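Pumilio domain-containing protein C56F2.08c (Schizosaccharomyces pombe, PDB 6NX5) probably binds AU-rich elements in the 3' untranslated regions of mRNAs, and is represented here by its RNA recognition motif (RRM) domain. Local coordinates at residues S9-P12 against V13-S17; Y46-L49 against S50-I53; D57-H60 against N61-V64. All coordinates share one frame; numbering follows the deposited sequence. Where two conformers were deposited one is given.

Contact 1. Residues S9-P12 against V13-S17; sequences SNLP and VGTSS
Pro12 and Thr15 meet across a type II beta turn, Pro12 to Thr15, in the loop that leads from the first strand of the RRM fold, 4-9, to its first helix, 17-24. The two side chains pass at a slant, with the hydroxyl of Thr15 over the pyrrolidine ring: OG1 of Thr15 stands 3.2 Å from Pro12 CD and 3.4 Å from Pro12 CB. The chi1 of Thr15, -62°, places OG1 beside its own backbone N, and from there hydroxyl and amide together grip one acceptor. Thr15 OG1 donates to Pro12 O at 2.6 Å, and Thr15 N closes the turn on the same oxygen at 3.1 Å; both donors come from one face of the carbonyl plane, tilted out of it. A valine in place of Thr15 would probably lose the second bond to Pro12 O and the hydroxyl's close fit to the proline ring. Gly14, at phi 81°, occupies the turn position where a CB would jam against the preceding carbonyl oxygen. Beyond the turn, Ser16 is the N-cap residue of helix 17-24, its OG bonded to Ala19 N. Leu11, buried, packs on Ile20 of that helix, as Thr15 does. Leu11 CB lies 3.9 Å from Thr15 OG1 and 4.0 Å from Thr15 CB.

Contact 2. Residues Y46-L49 against S50-I53; sequences YESL and SSAI
The ring of Tyr46 carries Ser51 over one face, with Ser51 CB 4.2 Å from the ring centroid and 28° off the normal, a CH-pi contact made by the methylene. Of the ring atoms, Tyr46 CD2 comes nearest to Ser51 CB. On the other flank, Tyr46 CD1 meets Ala52 obliquely, 3.6 Å from its CA and 3.8 Å from its CB. Tyr46 thus ends strand 42-46 with its ring against the first turn of helix 49-59. At chi1 -64° its CG stands anti to the carbonyl carbon, which turns the ring toward Ser51 and Ala52. Leu6 of strand 4-9 touches both Tyr46 and Ala52, which joins this corner to the hydrophobic layer between sheet and helices.

Ser48 takes the N-cap position, but its hydroxyl does not cap the helix. Its carbonyl instead starts the helical bonding: Ala52 N donates to Ser48 O at 3.2 Å, and Ile53 N to Leu49 O at 2.9 Å, both nearly straight. One turn apart and nearer the surface, Leu49 and Ile53 lean across each other, Leu49 CG lying 3.8 Å from Ile53 CD1. Leu49 has its CG anti to the backbone N (chi1 172°), which turns its branch toward the Ile53 end. Ile53 also packs on Leu75 of strand 72-75.

The chemistry is therefore divided: backbone amides and carbonyls bond along the helix, while a methylene and a methyl serve as apolar surface for the tyrosine. The small side chains of Ser51 and Ala52 probably allow the aromatic ring to lie close to the helix backbone, and the ring's one polar atom, OH, is satisfied by a hydrogen bond with Phe24 O.

Contact 3. Residues D57-H60 against N61-V64; sequences DALH and NRPV
Leu59 and Val64 form the tightly packed side of this helix exit: Leu59 CD2 and Val64 CG1 touch at 3.6 Å, their side chains crossing at about a right angle. Both also rest on Leu23 of helix 17-24, so this side faces the interior. The more open side belongs to Arg62, whose chain, bent at chi3 (140°), turns back to the helix end. There Arg62 NH1 donates to Ala58 O at 3.2 Å, with the oxygen close to the guanidinium plane but NH1 well above the carbonyl plane. Leu59 CD2 lies over one guanidinium face. A third piece is a CH-pi contact: Asn61 CB sits over a face of the His60 ring, 4.2 Å from its centroid, and the two side chains run side by side with ring and amide planes 39° apart. His60 ND1 is hydrogen-bonded to Val73 N, fixing the ring beside strand 72-75. A type II beta turn from Leu59 to Arg62, closed by a weak bond from Arg62 N to Leu59 O at 3.2 Å, reverses the chain. Asn61 and Arg62 share Val71 as their opposite number, a G1 beta bulge in the link from the second helix to the last sheet strand of the RRM fold.

How the contacts relate
Contacts 2 and 3 sit at the start and end of one helix, 49-59, their centres about 16 Å apart; contact 1 leads into the other helix, 17-24. Contacts 1 and 2 lie on opposite sides of the chain's centre, about 22 Å between centres, whereas contacts 1 and 3 stand closer, about 14 Å, and do not touch. Contacts 1 and 3 are surface turns of type II, the first held by a doubly gripped carbonyl, the second closed by a weak amide bond, with an arginine bond to the helix end and a CH-pi contact beside it. Contact 2 is partly buried and sets helix backbone bonds beside tyrosine packing. Each has a buried side chain: Leu11, Tyr46 and Leu59.

Contact 1. Residues S9-P12 against V13-S17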
ATOM      1  N   SER A   9       5.801   1.270   7.221  1.00 15.32           N
ATOM      2  CA  SER A   9       6.495   2.541   7.094  1.00 15.52           C
ATOM      3  C   SER A   9       7.529   2.684   8.204  1.00 16.66           C
ATOM      4  O   SER A   9       7.555   1.927   9.182  1.00 17.87           O
ATOM      5  CB  SER A   9       5.512   3.728   7.088  1.00 17.42           C
ATOM      6  OG  SER A   9       4.660   3.739   8.218  1.00 21.64           O
ATOM      7  N   ASN A  10       8.407   3.662   8.009  1.00 18.82           N
ATOM      8  CA  ASN A  10       9.562   3.905   8.884  1.00 21.96           C
ATOM      9  C   ASN A  10      10.514   2.716   8.888  1.00 19.13           C
ATOM     10  O   ASN A  10      10.995   2.284   9.936  1.00 26.89           O
ATOM     11  CB  ASN A  10       9.150   4.261  10.313  1.00 19.28           C
ATOM     12  CG  ASN A  10      10.270   4.967  11.059  1.00 20.51           C
ATOM     13  OD1 ASN A  10      11.167   5.518  10.427  1.00 25.05           O
ATOM     14  ND2 ASN A  10      10.227   4.946  12.389  1.00 20.98           N
ATOM     15  N   LEU A  11      10.764   2.158   7.711  1.00 19.30           N
ATOM     16  CA  LEU A  11      11.864   1.222   7.562  1.00 19.32           C
ATOM     17  C   LEU A  11      13.198   1.955   7.694  1.00 26.18           C
ATOM     18  O   LEU A  11      13.287   3.147   7.394  1.00 28.04           O
ATOM     19  CB  LEU A  11      11.803   0.540   6.203  1.00 23.23           C
ATOM     20  CG  LEU A  11      10.541  -0.278   5.995  1.00 20.96           C
ATOM     21  CD1 LEU A  11      10.490  -0.803   4.555  1.00 17.63           C
ATOM     22  CD2 LEU A  11      10.496  -1.408   7.004  1.00 18.29           C
ATOM     23  N   PRO A  12      14.248   1.266   8.140  1.00 24.95           N
ATOM     24  CA  PRO A  12      15.592   1.851   8.056  1.00 29.41           C
ATOM     25  C   PRO A  12      15.918   2.181   6.609  1.00 31.89           C
ATOM     26  O   PRO A  12      15.518   1.464   5.691  1.00 25.72           O
ATOM     27  CB  PRO A  12      16.497   0.741   8.600  1.00 26.65           C
ATOM     28  CG  PRO A  12      15.620  -0.050   9.494  1.00 22.71           C
ATOM     29  CD  PRO A  12      14.253  -0.032   8.840  1.00 21.33           C
ATOM     30  N   VAL A  13      16.638   3.286   6.401  1.00 40.34           N
ATOM     31  CA  VAL A  13      16.999   3.644   5.036  1.00 40.65           C
ATOM     32  C   VAL A  13      17.814   2.509   4.430  1.00 34.46           C
ATOM     33  O   VAL A  13      18.614   1.854   5.111  1.00 30.93           O
ATOM     34  CB  VAL A  13      17.755   4.984   4.988  1.00 46.40           C
ATOM     35  CG1 VAL A  13      16.950   6.068   5.690  1.00 49.45           C
ATOM     36  CG2 VAL A  13      19.139   4.857   5.602  1.00 44.42           C
ATOM     37  N   GLY A  14      17.555   2.224   3.158  1.00 30.28           N
ATOM     38  CA  GLY A  14      18.230   1.136   2.485  1.00 37.90           C
ATOM     39  C   GLY A  14      17.684  -0.251   2.746  1.00 35.57           C
ATOM     40  O   GLY A  14      18.282  -1.223   2.272  1.00 36.40           O
ATOM     41  N   THR A  15      16.579  -0.386   3.484  1.00 28.83           N
ATOM     42  CA  THR A  15      16.010  -1.710   3.734  1.00 25.54           C
ATOM     43  C   THR A  15      15.549  -2.347   2.431  1.00 22.41           C
ATOM     44  O   THR A  15      14.788  -1.748   1.668  1.00 23.74           O
ATOM     45  CB  THR A  15      14.832  -1.624   4.706  1.00 24.40           C
ATOM     46  OG1 THR A  15      15.281  -1.109   5.969  1.00 24.85           O
ATOM     47  CG2 THR A  15      14.232  -2.997   4.917  1.00 20.47           C
ATOM     48  N   SER A  16      16.006  -3.568   2.186  1.00 21.27           N
ATOM     49  CA  SER A  16      15.697  -4.268   0.950  1.00 19.93           C
ATOM     50  C   SER A  16      14.443  -5.126   1.095  1.00 22.39           C
ATOM     51  O   SER A  16      13.985  -5.444   2.199  1.00 20.59           O
ATOM     52  CB  SER A  16      16.878  -5.143   0.523  1.00 20.83           C
ATOM     53  OG  SER A  16      16.983  -6.283   1.364  1.00 24.40           O
ATOM     54  N   SER A  17      13.882  -5.509  -0.053  1.00 19.90           N
ATOM     55  CA  SER A  17      12.705  -6.369  -0.023  0.74 21.23           C
ATOM     56  C   SER A  17      13.035  -7.748   0.537  1.00 22.57           C
ATOM     57  O   SER A  17      12.192  -8.365   1.203  1.00 18.67           O
ATOM     58  CB  SER A  17      12.095  -6.484  -1.417  0.74 21.55           C
ATOM     59  OG  SER A  17      12.989  -7.106  -2.318  0.74 17.30           O
TER

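Contact 2. Residues Y46-L49 against S50-I53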
ATOM      1  N   TYR A  46      -0.403 -11.080   2.749  1.00  9.37           N
ATOM      2  CA  TYR A  46      -0.680 -12.440   3.186  1.00 10.12           C
ATOM      3  C   TYR A  46      -2.023 -12.867   2.621  1.00 11.39           C
ATOM      4  O   TYR A  46      -2.978 -12.077   2.606  1.00 11.47           O
ATOM      5  CB  TYR A  46      -0.780 -12.556   4.698  1.00 12.33           C
ATOM      6  CG  TYR A  46       0.448 -12.260   5.500  1.00 10.59           C
ATOM      7  CD1 TYR A  46       0.622 -11.013   6.081  1.00 13.91           C
ATOM      8  CD2 TYR A  46       1.395 -13.252   5.771  1.00 11.78           C
ATOM      9  CE1 TYR A  46       1.728 -10.735   6.875  1.00 14.25           C
ATOM     10  CE2 TYR A  46       2.515 -12.976   6.571  1.00 14.43           C
ATOM     11  CZ  TYR A  46       2.672 -11.727   7.117  1.00 14.66           C
ATOM     12  OH  TYR A  46       3.765 -11.445   7.902  1.00 16.44           O
ATOM     13  N   GLU A  47      -2.142 -14.134   2.232  1.00 13.24           N
ATOM     14  CA  GLU A  47      -3.459 -14.622   1.840  1.00 16.39           C
ATOM     15  C   GLU A  47      -4.405 -14.672   3.038  1.00 12.23           C
ATOM     16  O   GLU A  47      -5.586 -14.334   2.909  1.00 18.61           O
ATOM     17  CB  GLU A  47      -3.349 -15.997   1.175  1.00 22.88           C
ATOM     18  CG  GLU A  47      -4.614 -16.450   0.464  1.00 32.17           C
ATOM     19  CD  GLU A  47      -4.795 -15.816  -0.907  1.00 45.17           C
ATOM     20  OE1 GLU A  47      -5.171 -16.542  -1.853  1.00 44.09           O
ATOM     21  OE2 GLU A  47      -4.566 -14.594  -1.041  1.00 48.89           O
ATOM     22  N   SER A  48      -3.904 -15.039   4.224  1.00 11.82           N
ATOM     23  CA  SER A  48      -4.744 -15.203   5.416  1.00 10.64           C
ATOM     24  C   SER A  48      -4.813 -13.936   6.249  1.00  8.80           C
ATOM     25  O   SER A  48      -3.775 -13.394   6.657  1.00  9.47           O
ATOM     26  CB  SER A  48      -4.251 -16.342   6.317  1.00 16.22           C
ATOM     27  OG  SER A  48      -3.999 -17.517   5.567  1.00 34.20           O
ATOM     28  N   LEU A  49      -6.050 -13.493   6.522  1.00  7.98           N
ATOM     29  CA  LEU A  49      -6.274 -12.355   7.406  1.00  7.51           C
ATOM     30  C   LEU A  49      -5.659 -12.574   8.776  1.00  7.13           C
ATOM     31  O   LEU A  49      -5.038 -11.661   9.331  1.00  7.50           O
ATOM     32  CB  LEU A  49      -7.773 -12.087   7.535  1.00  7.71           C
ATOM     33  CG  LEU A  49      -8.160 -11.048   8.578  1.00 10.70           C
ATOM     34  CD1 LEU A  49      -7.613  -9.685   8.222  1.00  9.82           C
ATOM     35  CD2 LEU A  49      -9.682 -11.020   8.654  1.00  9.50           C
ATOM     36  N   SER A  50      -5.802 -13.779   9.342  1.00  7.68           N
ATOM     37  CA  SER A  50      -5.276 -13.956  10.693  1.00  7.93           C
ATOM     38  C   SER A  50      -3.750 -13.829  10.723  1.00  8.66           C
ATOM     39  O   SER A  50      -3.201 -13.304  11.701  1.00 11.63           O
ATOM     40  CB  SER A  50      -5.741 -15.288  11.296  1.00 16.61           C
ATOM     41  OG  SER A  50      -5.371 -16.385  10.503  1.00 14.41           O
ATOM     42  N   SER A  51      -3.045 -14.261   9.670  1.00  9.53           N
ATOM     43  CA  SER A  51      -1.598 -14.024   9.614  1.00  9.39           C
ATOM     44  C   SER A  51      -1.285 -12.531   9.599  1.00 10.90           C
ATOM     45  O   SER A  51      -0.376 -12.064  10.307  1.00 10.80           O
ATOM     46  CB  SER A  51      -0.967 -14.694   8.385  1.00 18.27           C
ATOM     47  OG  SER A  51      -1.147 -16.100   8.376  1.00 25.14           O
ATOM     48  N   ALA A  52      -2.024 -11.763   8.795  1.00  8.82           N
ATOM     49  CA  ALA A  52      -1.777 -10.322   8.725  1.00  8.92           C
ATOM     50  C   ALA A  52      -2.031  -9.636  10.066  1.00  9.26           C
ATOM     51  O   ALA A  52      -1.286  -8.723  10.447  1.00  9.83           O
ATOM     52  CB  ALA A  52      -2.637  -9.680   7.629  1.00  8.14           C
ATOM     53  N   ILE A  53      -3.115 -10.011  10.764  1.00  8.95           N
ATOM     54  CA  ILE A  53      -3.403  -9.410  12.071  1.00  9.32           C
ATOM     55  C   ILE A  53      -2.281  -9.716  13.055  1.00 10.26           C
ATOM     56  O   ILE A  53      -1.811  -8.835  13.786  1.00 10.85           O
ATOM     57  CB  ILE A  53      -4.753  -9.918  12.614  1.00  8.87           C
ATOM     58  CG1 ILE A  53      -5.911  -9.397  11.765  1.00  8.03           C
ATOM     59  CG2 ILE A  53      -4.943  -9.503  14.096  1.00  9.42           C
ATOM     60  CD1 ILE A  53      -7.236 -10.111  12.106  1.00  7.57           C
TER

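Contact 3. Residues D57-H60 against N61-V64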
ATOM      1  N   ASP A  57       0.104  -6.913  14.838  1.00 12.49           N
ATOM      2  CA  ASP A  57       0.204  -6.806  16.292  1.00 13.23           C
ATOM      3  C   ASP A  57       1.632  -7.006  16.766  1.00 14.24           C
ATOM      4  O   ASP A  57       2.073  -6.368  17.736  1.00 15.95           O
ATOM      5  CB  ASP A  57      -0.683  -7.855  16.957  1.00 12.96           C
ATOM      6  CG  ASP A  57      -2.146  -7.521  16.876  1.00 14.05           C
ATOM      7  OD1 ASP A  57      -2.954  -8.374  17.291  1.00 16.78           O
ATOM      8  OD2 ASP A  57      -2.488  -6.423  16.392  1.00 16.06           O
ATOM      9  N   ALA A  58       2.361  -7.926  16.135  1.00 14.28           N
ATOM     10  CA  ALA A  58       3.714  -8.214  16.606  1.00 15.30           C
ATOM     11  C   ALA A  58       4.705  -7.113  16.244  1.00 15.85           C
ATOM     12  O   ALA A  58       5.684  -6.906  16.971  1.00 18.22           O
ATOM     13  CB  ALA A  58       4.189  -9.544  16.046  1.00 15.30           C
ATOM     14  N   LEU A  59       4.476  -6.399  15.140  1.00 15.63           N
ATOM     15  CA  LEU A  59       5.486  -5.501  14.606  1.00 15.82           C
ATOM     16  C   LEU A  59       5.132  -4.029  14.688  1.00 15.85           C
ATOM     17  O   LEU A  59       6.056  -3.206  14.678  1.00 19.16           O
ATOM     18  CB  LEU A  59       5.792  -5.852  13.142  1.00 15.36           C
ATOM     19  CG  LEU A  59       6.441  -7.221  12.929  1.00 15.56           C
ATOM     20  CD1 LEU A  59       6.504  -7.575  11.437  1.00 19.59           C
ATOM     21  CD2 LEU A  59       7.830  -7.279  13.564  1.00 21.72           C
ATOM     22  N   HIS A  60       3.856  -3.663  14.765  1.00 15.13           N
ATOM     23  CA  HIS A  60       3.507  -2.247  14.743  1.00 15.18           C
ATOM     24  C   HIS A  60       4.058  -1.551  15.978  1.00 19.92           C
ATOM     25  O   HIS A  60       3.884  -2.027  17.104  1.00 20.58           O
ATOM     26  CB  HIS A  60       2.000  -2.033  14.675  1.00 16.68           C
ATOM     27  CG  HIS A  60       1.605  -0.592  14.779  1.00 20.01           C
ATOM     28  ND1 HIS A  60       2.028   0.361  13.873  1.00 18.64           N
ATOM     29  CD2 HIS A  60       0.842   0.064  15.687  1.00 19.90           C
ATOM     30  CE1 HIS A  60       1.533   1.539  14.214  1.00 22.77           C
ATOM     31  NE2 HIS A  60       0.808   1.386  15.309  1.00 20.51           N
ATOM     32  N   ASN A  61       4.738  -0.429  15.750  1.00 17.03           N
ATOM     33  CA  ASN A  61       5.322   0.385  16.820  1.00 22.52           C
ATOM     34  C   ASN A  61       6.400  -0.370  17.594  1.00 25.70           C
ATOM     35  O   ASN A  61       6.571  -0.173  18.803  1.00 25.01           O
ATOM     36  CB  ASN A  61       4.239   0.903  17.769  1.00 25.00           C
ATOM     37  CG  ASN A  61       3.377   1.965  17.134  1.00 48.65           C
ATOM     38  OD1 ASN A  61       3.792   2.626  16.184  1.00 53.44           O
ATOM     39  ND2 ASN A  61       2.165   2.136  17.655  1.00 53.70           N
ATOM     40  N   ARG A  62       7.150  -1.225  16.903  1.00 24.33           N
ATOM     41  CA  ARG A  62       8.218  -1.994  17.515  1.00 24.25           C
ATOM     42  C   ARG A  62       9.559  -1.645  16.882  1.00 24.49           C
ATOM     43  O   ARG A  62       9.697  -1.713  15.655  1.00 19.92           O
ATOM     44  CB  ARG A  62       7.945  -3.496  17.357  1.00 29.13           C
ATOM     45  CG  ARG A  62       8.821  -4.372  18.224  1.00 34.08           C
ATOM     46  CD  ARG A  62       8.394  -5.834  18.184  1.00 30.64           C
ATOM     47  NE  ARG A  62       9.556  -6.722  18.142  1.00 34.65           N
ATOM     48  CZ  ARG A  62       9.497  -8.025  17.886  1.00 36.45           C
ATOM     49  NH1 ARG A  62       8.328  -8.601  17.650  1.00 30.73           N
ATOM     50  NH2 ARG A  62      10.606  -8.754  17.863  1.00 40.53           N
ATOM     51  N   PRO A  63      10.564  -1.269  17.664  1.00 26.12           N
ATOM     52  CA  PRO A  63      11.902  -1.096  17.086  1.00 25.55           C
ATOM     53  C   PRO A  63      12.534  -2.442  16.777  1.00 26.30           C
ATOM     54  O   PRO A  63      13.336  -2.952  17.567  1.00 33.51           O
ATOM     55  CB  PRO A  63      12.675  -0.343  18.182  1.00 23.74           C
ATOM     56  CG  PRO A  63      11.628   0.067  19.217  1.00 26.80           C
ATOM     57  CD  PRO A  63      10.523  -0.932  19.093  1.00 29.96           C
ATOM     58  N   VAL A  64      12.176  -3.037  15.632  1.00 29.34           N
ATOM     59  CA  VAL A  64      12.645  -4.383  15.313  1.00 21.74           C
ATOM     60  C   VAL A  64      13.998  -4.393  14.623  1.00 30.98           C
ATOM     61  O   VAL A  64      14.599  -5.469  14.483  1.00 35.81           O
ATOM     62  CB  VAL A  64      11.615  -5.129  14.440  1.00 32.21           C
ATOM     63  CG1 VAL A  64      10.260  -5.074  15.090  1.00 36.41           C
ATOM     64  CG2 VAL A  64      11.551  -4.528  13.060  1.00 25.99           C
TER